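Local coordinates for protein SAV1430 (Staphylococcus aureus subsp. aureus Mu50, PDB 2FFM) that is of unknown function but may serve as a scaffold in iron-sulfur cluster assembly, at residues I42-I54 / D64-V78. Numbering follows the deposited sequence.
Sequences INDILKVEGVKSI and DKENDANWETVLPKV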
ATOM      1  N   ILE A  42      -0.680  -7.002   3.672  1.00 23.42           N
ATOM      2  CA  ILE A  42      -0.679  -5.693   4.328  1.00 24.51           C
ATOM      3  C   ILE A  42       0.485  -5.526   5.315  1.00 27.06           C
ATOM      4  O   ILE A  42       1.072  -4.439   5.413  1.00 28.41           O
ATOM      5  CB  ILE A  42      -1.994  -5.439   5.084  1.00 22.78           C
ATOM      6  CG1 ILE A  42      -3.158  -5.320   4.088  1.00 22.46           C
ATOM      7  CG2 ILE A  42      -1.865  -4.202   5.938  1.00 17.35           C
ATOM      8  CD1 ILE A  42      -3.140  -4.067   3.229  1.00 24.02           C
ATOM      9  N   ASN A  43       0.821  -6.584   6.051  1.00 26.18           N
ATOM     10  CA  ASN A  43       1.941  -6.498   6.995  1.00 26.28           C
ATOM     11  C   ASN A  43       3.260  -6.513   6.234  1.00 25.98           C
ATOM     12  O   ASN A  43       4.243  -5.937   6.677  1.00 22.89           O
ATOM     13  CB  ASN A  43       1.946  -7.674   7.984  1.00 25.32           C
ATOM     14  CG  ASN A  43       0.795  -7.631   8.960  1.00 24.78           C
ATOM     15  OD1 ASN A  43       0.312  -8.679   9.400  1.00 21.78           O
ATOM     16  ND2 ASN A  43       0.354  -6.426   9.317  1.00 22.74           N
ATOM     17  N   ASP A  44       3.289  -7.187   5.090  1.00 28.08           N
ATOM     18  CA  ASP A  44       4.528  -7.226   4.349  1.00 30.75           C
ATOM     19  C   ASP A  44       4.843  -5.869   3.761  1.00 30.35           C
ATOM     20  O   ASP A  44       6.000  -5.476   3.703  1.00 32.07           O
ATOM     21  CB  ASP A  44       4.487  -8.299   3.262  1.00 31.91           C
ATOM     22  CG  ASP A  44       4.522  -9.715   3.840  1.00 34.65           C
ATOM     23  OD1 ASP A  44       4.859  -9.883   5.042  1.00 35.86           O
ATOM     24  OD2 ASP A  44       4.226 -10.670   3.091  1.00 36.30           O
ATOM     25  N   ILE A  45       3.819  -5.134   3.348  1.00 30.01           N
ATOM     26  CA  ILE A  45       4.045  -3.815   2.787  1.00 29.90           C
ATOM     27  C   ILE A  45       4.550  -2.861   3.873  1.00 30.78           C
ATOM     28  O   ILE A  45       5.510  -2.129   3.656  1.00 32.70           O
ATOM     29  CB  ILE A  45       2.753  -3.266   2.130  1.00 28.93           C
ATOM     30  CG1 ILE A  45       2.371  -4.167   0.953  1.00 28.69           C
ATOM     31  CG2 ILE A  45       2.958  -1.827   1.666  1.00 25.32           C
ATOM     32  CD1 ILE A  45       1.135  -3.736   0.192  1.00 28.75           C
ATOM     33  N   LEU A  46       3.914  -2.872   5.038  1.00 29.99           N
ATOM     34  CA  LEU A  46       4.341  -2.009   6.138  1.00 30.86           C
ATOM     35  C   LEU A  46       5.803  -2.226   6.556  1.00 29.97           C
ATOM     36  O   LEU A  46       6.485  -1.283   6.936  1.00 27.37           O
ATOM     37  CB  LEU A  46       3.436  -2.221   7.353  1.00 32.19           C
ATOM     38  CG  LEU A  46       2.122  -1.451   7.390  1.00 32.58           C
ATOM     39  CD1 LEU A  46       1.385  -1.619   6.081  1.00 37.26           C
ATOM     40  CD2 LEU A  46       1.282  -1.961   8.550  1.00 34.48           C
ATOM     41  N   LYS A  47       6.268  -3.470   6.492  1.00 30.34           N
ATOM     42  CA  LYS A  47       7.637  -3.800   6.860  1.00 31.58           C
ATOM     43  C   LYS A  47       8.646  -3.227   5.863  1.00 32.46           C
ATOM     44  O   LYS A  47       9.860  -3.281   6.092  1.00 35.51           O
ATOM     45  CB  LYS A  47       7.822  -5.320   6.947  1.00 32.46           C
ATOM     46  CG  LYS A  47       7.164  -5.994   8.145  1.00 34.29           C
ATOM     47  CD  LYS A  47       7.356  -7.509   8.098  1.00 36.37           C
ATOM     48  CE  LYS A  47       6.512  -8.202   9.173  1.00 39.29           C
ATOM     49  NZ  LYS A  47       6.351  -9.672   8.926  1.00 39.61           N
ATOM     50  N   VAL A  48       8.150  -2.695   4.749  1.00 32.67           N
ATOM     51  CA  VAL A  48       9.013  -2.095   3.737  1.00 32.12           C
ATOM     52  C   VAL A  48       9.549  -0.765   4.251  1.00 32.27           C
ATOM     53  O   VAL A  48       8.785   0.104   4.660  1.00 31.05           O
ATOM     54  CB  VAL A  48       8.244  -1.864   2.422  1.00 32.09           C
ATOM     55  CG1 VAL A  48       9.106  -1.084   1.444  1.00 31.96           C
ATOM     56  CG2 VAL A  48       7.854  -3.203   1.821  1.00 31.76           C
ATOM     57  N   GLU A  49      10.871  -0.634   4.252  1.00 34.24           N
ATOM     58  CA  GLU A  49      11.561   0.572   4.710  1.00 35.95           C
ATOM     59  C   GLU A  49      11.100   1.777   3.903  1.00 36.10           C
ATOM     60  O   GLU A  49      11.343   1.861   2.697  1.00 37.66           O
ATOM     61  CB  GLU A  49      13.075   0.380   4.543  1.00 39.32           C
ATOM     62  CG  GLU A  49      13.960   1.633   4.736  1.00 42.21           C
ATOM     63  CD  GLU A  49      14.508   1.784   6.151  1.00 44.74           C
ATOM     64  OE1 GLU A  49      15.376   2.687   6.368  1.00 42.85           O
ATOM     65  OE2 GLU A  49      14.071   1.002   7.039  1.00 43.03           O
ATOM     66  N   GLY A  50      10.434   2.710   4.572  1.00 35.72           N
ATOM     67  CA  GLY A  50       9.961   3.894   3.883  1.00 34.48           C
ATOM     68  C   GLY A  50       8.451   4.015   3.850  1.00 33.48           C
ATOM     69  O   GLY A  50       7.913   5.103   3.640  1.00 34.29           O
ATOM     70  N   VAL A  51       7.758   2.899   4.034  1.00 30.67           N
ATOM     71  CA  VAL A  51       6.310   2.929   4.044  1.00 29.11           C
ATOM     72  C   VAL A  51       5.860   3.495   5.378  1.00 29.76           C
ATOM     73  O   VAL A  51       6.284   3.030   6.437  1.00 30.94           O
ATOM     74  CB  VAL A  51       5.723   1.515   3.858  1.00 28.95           C
ATOM     75  CG1 VAL A  51       4.209   1.542   4.046  1.00 23.32           C
ATOM     76  CG2 VAL A  51       6.071   0.998   2.460  1.00 27.85           C
ATOM     77  N   LYS A  52       5.007   4.509   5.329  1.00 30.80           N
ATOM     78  CA  LYS A  52       4.505   5.136   6.547  1.00 32.61           C
ATOM     79  C   LYS A  52       3.160   4.531   6.971  1.00 31.05           C
ATOM     80  O   LYS A  52       3.014   4.074   8.098  1.00 29.28           O
ATOM     81  CB  LYS A  52       4.365   6.654   6.341  1.00 35.55           C
ATOM     82  CG  LYS A  52       3.714   7.395   7.519  1.00 40.49           C
ATOM     83  CD  LYS A  52       4.685   7.613   8.682  1.00 45.22           C
ATOM     84  CE  LYS A  52       5.341   8.994   8.604  1.00 47.74           C
ATOM     85  NZ  LYS A  52       5.969   9.229   7.266  1.00 49.08           N
ATOM     86  N   SER A  53       2.180   4.542   6.071  1.00 31.57           N
ATOM     87  CA  SER A  53       0.866   3.982   6.378  1.00 32.89           C
ATOM     88  C   SER A  53       0.229   3.455   5.107  1.00 31.31           C
ATOM     89  O   SER A  53       0.760   3.645   4.013  1.00 30.64           O
ATOM     90  CB  SER A  53      -0.061   5.041   6.982  1.00 34.49           C
ATOM     91  OG  SER A  53      -0.638   5.836   5.957  1.00 36.03           O
ATOM     92  N   ILE A  54      -0.928   2.818   5.263  1.00 30.34           N
ATOM     93  CA  ILE A  54      -1.663   2.254   4.136  1.00 29.59           C
ATOM     94  C   ILE A  54      -3.159   2.498   4.268  1.00 28.43           C
ATOM     95  O   ILE A  54      -3.748   2.209   5.301  1.00 29.13           O
ATOM     96  CB  ILE A  54      -1.443   0.718   4.033  1.00 30.59           C
ATOM     97  CG1 ILE A  54       0.039   0.415   3.835  1.00 29.28           C
ATOM     98  CG2 ILE A  54      -2.255   0.141   2.876  1.00 27.04           C
ATOM     99  CD1 ILE A  54       0.601   1.028   2.578  1.00 34.91           C
ATOM    100  N   ASP A  64       1.477   5.474   1.748  1.00 30.89           N
ATOM    101  CA  ASP A  64       2.145   6.721   2.098  1.00 34.09           C
ATOM    102  C   ASP A  64       3.577   6.381   2.493  1.00 34.93           C
ATOM    103  O   ASP A  64       3.810   5.498   3.321  1.00 33.72           O
ATOM    104  CB  ASP A  64       1.467   7.424   3.285  1.00 36.61           C
ATOM    105  CG  ASP A  64       0.097   7.976   2.946  1.00 38.89           C
ATOM    106  OD1 ASP A  64      -0.043   8.690   1.937  1.00 40.96           O
ATOM    107  OD2 ASP A  64      -0.852   7.707   3.707  1.00 43.28           O
ATOM    108  N   LYS A  65       4.529   7.091   1.899  1.00 36.13           N
ATOM    109  CA  LYS A  65       5.938   6.876   2.181  1.00 37.13           C
ATOM    110  C   LYS A  65       6.410   7.888   3.210  1.00 38.87           C
ATOM    111  O   LYS A  65       5.680   8.810   3.560  1.00 38.11           O
ATOM    112  CB  LYS A  65       6.761   7.046   0.904  1.00 35.84           C
ATOM    113  CG  LYS A  65       6.868   8.491   0.424  1.00 36.37           C
ATOM    114  CD  LYS A  65       7.811   8.609  -0.771  1.00 35.14           C
ATOM    115  CE  LYS A  65       8.086  10.063  -1.142  1.00 33.41           C
ATOM    116  NZ  LYS A  65       8.765  10.793  -0.040  1.00 33.71           N
ATOM    117  N   GLU A  66       7.632   7.698   3.696  1.00 41.63           N
ATOM    118  CA  GLU A  66       8.224   8.614   4.656  1.00 45.46           C
ATOM    119  C   GLU A  66       8.667   9.839   3.859  1.00 46.50           C
ATOM    120  O   GLU A  66       9.072   9.714   2.702  1.00 46.43           O
ATOM    121  CB  GLU A  66       9.436   7.965   5.333  1.00 48.25           C
ATOM    122  CG  GLU A  66       9.101   6.772   6.215  1.00 51.72           C
ATOM    123  CD  GLU A  66       8.380   7.178   7.487  1.00 54.17           C
ATOM    124  OE1 GLU A  66       7.958   6.283   8.258  1.00 55.49           O
ATOM    125  OE2 GLU A  66       8.241   8.401   7.721  1.00 54.55           O
ATOM    126  N   ASN A  67       8.584  11.015   4.470  1.00 48.15           N
ATOM    127  CA  ASN A  67       8.974  12.257   3.802  1.00 50.13           C
ATOM    128  C   ASN A  67      10.411  12.222   3.295  1.00 51.26           C
ATOM    129  O   ASN A  67      10.735  12.823   2.267  1.00 52.68           O
ATOM    130  CB  ASN A  67       8.813  13.447   4.751  1.00 50.98           C
ATOM    131  CG  ASN A  67       9.225  14.766   4.108  1.00 53.68           C
ATOM    132  OD1 ASN A  67       8.604  15.220   3.139  1.00 54.68           O
ATOM    133  ND2 ASN A  67      10.282  15.385   4.638  1.00 52.53           N
ATOM    134  N   ASP A  68      11.268  11.512   4.015  1.00 50.53           N
ATOM    135  CA  ASP A  68      12.663  11.415   3.634  1.00 51.48           C
ATOM    136  C   ASP A  68      12.956  10.294   2.638  1.00 49.01           C
ATOM    137  O   ASP A  68      14.044  10.241   2.069  1.00 49.52           O
ATOM    138  CB  ASP A  68      13.521  11.239   4.887  1.00 55.53           C
ATOM    139  CG  ASP A  68      13.267  12.328   5.922  1.00 60.48           C
ATOM    140  OD1 ASP A  68      12.126  12.398   6.436  1.00 63.35           O
ATOM    141  OD2 ASP A  68      14.198  13.114   6.220  1.00 62.69           O
ATOM    142  N   ALA A  69      11.992   9.405   2.423  1.00 45.59           N
ATOM    143  CA  ALA A  69      12.187   8.301   1.497  1.00 42.75           C
ATOM    144  C   ALA A  69      11.774   8.667   0.075  1.00 41.54           C
ATOM    145  O   ALA A  69      11.065   9.648  -0.147  1.00 40.28           O
ATOM    146  CB  ALA A  69      11.409   7.085   1.969  1.00 41.43           C
ATOM    147  N   ASN A  70      12.234   7.870  -0.884  1.00 40.11           N
ATOM    148  CA  ASN A  70      11.909   8.084  -2.289  1.00 39.67           C
ATOM    149  C   ASN A  70      11.245   6.851  -2.902  1.00 39.12           C
ATOM    150  O   ASN A  70      11.618   5.719  -2.611  1.00 39.80           O
ATOM    151  CB  ASN A  70      13.165   8.418  -3.088  1.00 40.07           C
ATOM    152  CG  ASN A  70      14.216   7.340  -2.986  1.00 39.37           C
ATOM    153  OD1 ASN A  70      15.070   7.387  -2.106  1.00 38.54           O
ATOM    154  ND2 ASN A  70      14.148   6.347  -3.873  1.00 38.84           N
ATOM    155  N   TRP A  71      10.279   7.081  -3.780  1.00 38.35           N
ATOM    156  CA  TRP A  71       9.559   5.994  -4.413  1.00 36.99           C
ATOM    157  C   TRP A  71      10.394   5.075  -5.278  1.00 38.16           C
ATOM    158  O   TRP A  71      10.042   3.912  -5.450  1.00 36.75           O
ATOM    159  CB  TRP A  71       8.406   6.565  -5.223  1.00 36.69           C
ATOM    160  CG  TRP A  71       7.336   7.148  -4.363  1.00 35.10           C
ATOM    161  CD1 TRP A  71       7.022   8.470  -4.216  1.00 35.14           C
ATOM    162  CD2 TRP A  71       6.408   6.420  -3.551  1.00 34.21           C
ATOM    163  NE1 TRP A  71       5.944   8.611  -3.368  1.00 34.63           N
ATOM    164  CE2 TRP A  71       5.544   7.367  -2.949  1.00 34.19           C
ATOM    165  CE3 TRP A  71       6.212   5.055  -3.279  1.00 33.28           C
ATOM    166  CZ2 TRP A  71       4.503   6.995  -2.087  1.00 33.12           C
ATOM    167  CZ3 TRP A  71       5.170   4.686  -2.417  1.00 31.45           C
ATOM    168  CH2 TRP A  71       4.330   5.656  -1.839  1.00 30.80           C
ATOM    169  N   GLU A  72      11.489   5.597  -5.833  1.00 41.11           N
ATOM    170  CA  GLU A  72      12.386   4.807  -6.682  1.00 41.75           C
ATOM    171  C   GLU A  72      12.899   3.571  -5.924  1.00 41.51           C
ATOM    172  O   GLU A  72      13.178   2.538  -6.525  1.00 43.21           O
ATOM    173  CB  GLU A  72      13.597   5.644  -7.127  1.00 43.25           C
ATOM    174  CG  GLU A  72      13.313   6.854  -8.027  1.00 46.91           C
ATOM    175  CD  GLU A  72      12.696   8.044  -7.297  1.00 49.09           C
ATOM    176  OE1 GLU A  72      13.166   8.400  -6.195  1.00 52.25           O
ATOM    177  OE2 GLU A  72      11.750   8.649  -7.840  1.00 49.45           O
ATOM    178  N   THR A  73      13.022   3.686  -4.604  1.00 40.45           N
ATOM    179  CA  THR A  73      13.501   2.575  -3.785  1.00 41.09           C
ATOM    180  C   THR A  73      12.399   1.818  -3.039  1.00 39.69           C
ATOM    181  O   THR A  73      12.549   0.628  -2.751  1.00 40.08           O
ATOM    182  CB  THR A  73      14.542   3.052  -2.740  1.00 43.47           C
ATOM    183  OG1 THR A  73      14.922   1.949  -1.908  1.00 43.69           O
ATOM    184  CG2 THR A  73      13.955   4.144  -1.862  1.00 45.05           C
ATOM    185  N   VAL A  74      11.305   2.511  -2.725  1.00 37.45           N
ATOM    186  CA  VAL A  74      10.176   1.925  -2.000  1.00 34.01           C
ATOM    187  C   VAL A  74       9.188   1.166  -2.892  1.00 33.75           C
ATOM    188  O   VAL A  74       8.791   0.043  -2.569  1.00 32.39           O
ATOM    189  CB  VAL A  74       9.385   3.019  -1.215  1.00 33.42           C
ATOM    190  CG1 VAL A  74       8.160   2.408  -0.524  1.00 31.64           C
ATOM    191  CG2 VAL A  74      10.284   3.684  -0.194  1.00 31.93           C
ATOM    192  N   LEU A  75       8.812   1.771  -4.015  1.00 33.72           N
ATOM    193  CA  LEU A  75       7.843   1.165  -4.932  1.00 35.49           C
ATOM    194  C   LEU A  75       8.207  -0.248  -5.378  1.00 36.88           C
ATOM    195  O   LEU A  75       7.356  -1.140  -5.389  1.00 37.81           O
ATOM    196  CB  LEU A  75       7.628   2.067  -6.165  1.00 34.74           C
ATOM    197  CG  LEU A  75       6.264   1.961  -6.858  1.00 33.16           C
ATOM    198  CD1 LEU A  75       5.187   2.188  -5.814  1.00 34.40           C
ATOM    199  CD2 LEU A  75       6.129   2.968  -7.984  1.00 31.15           C
ATOM    200  N   PRO A  76       9.476  -0.478  -5.749  1.00 37.92           N
ATOM    201  CA  PRO A  76       9.855  -1.822  -6.185  1.00 38.17           C
ATOM    202  C   PRO A  76       9.707  -2.864  -5.086  1.00 38.48           C
ATOM    203  O   PRO A  76       9.281  -3.999  -5.333  1.00 37.12           O
ATOM    204  CB  PRO A  76      11.301  -1.640  -6.638  1.00 38.08           C
ATOM    205  CG  PRO A  76      11.780  -0.495  -5.804  1.00 39.00           C
ATOM    206  CD  PRO A  76      10.617   0.448  -5.859  1.00 37.88           C
ATOM    207  N   LYS A  77      10.059  -2.482  -3.866  1.00 39.30           N
ATOM    208  CA  LYS A  77       9.938  -3.415  -2.756  1.00 40.34           C
ATOM    209  C   LYS A  77       8.457  -3.622  -2.451  1.00 41.26           C
ATOM    210  O   LYS A  77       8.044  -4.701  -2.027  1.00 43.00           O
ATOM    211  CB  LYS A  77      10.672  -2.883  -1.523  1.00 39.78           C
ATOM    212  CG  LYS A  77      12.163  -2.698  -1.723  1.00 39.77           C
ATOM    213  CD  LYS A  77      12.776  -2.058  -0.498  1.00 42.55           C
ATOM    214  CE  LYS A  77      14.224  -1.645  -0.719  1.00 42.23           C
ATOM    215  NZ  LYS A  77      14.733  -0.891   0.470  1.00 41.73           N
ATOM    216  N   VAL A  78       7.658  -2.585  -2.688  1.00 40.40           N
ATOM    217  CA  VAL A  78       6.233  -2.675  -2.445  1.00 39.79           C
ATOM    218  C   VAL A  78       5.575  -3.637  -3.417  1.00 40.30           C
ATOM    219  O   VAL A  78       4.720  -4.425  -3.026  1.00 41.24           O
ATOM    220  CB  VAL A  78       5.555  -1.307  -2.573  1.00 38.99           C
ATOM    221  CG1 VAL A  78       4.044  -1.472  -2.521  1.00 35.18           C
ATOM    222  CG2 VAL A  78       6.029  -0.394  -1.455  1.00 38.18           C
TER
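V51 and K65 form an antiparallel non-hydrogen-bonded pair, S53 and D64 a hydrogen-bonded one, and between them the register slips by one residue. The slip is a classic beta bulge: K52 and S53 both face D64. D64 O accepts a bond from K52 N and a weak one from S53 N at 3.3 Å. D64 N returns a bond to S53 O (3.0 Å). Beyond the strands, E66 N bonds to G50 O. On the sheet face shared by S53 and D64, S53 OG lies 2.9 Å from D64 OD2. K52 and E66 form a salt bridge between NZ and OE2, their side chains crossing at about a right angle. K52 bends at chi2, chi3 and chi4, which brings NZ above the carboxylate plane of E66, next to OE2.

The other half of the contact is apolar. V51 CG2 meets V74 CG1 of helix 71-80 at 3.9 Å. It also touches V78 CG2. In V48, a chi1 of 173° sets CG1 opposite the backbone N and lays it against K77 CB at 3.8 Å; CG1 also packs on V74 and V78. V74 turns its other methyl, CG2, to E49 O at 3.6 Å. I45 CG2 extends the row to V78 CG1. V78 also packs on I17 of strand 14-19, and V51 on V63.

The type II turn V48-V51 leads from helix 40-46 into the 51-57/60-65 hairpin. Both helices lie on the face of the antiparallel sheet that carries I17, I61 and V63, in an alpha-beta fold of the Nfu/NifU N-terminal family.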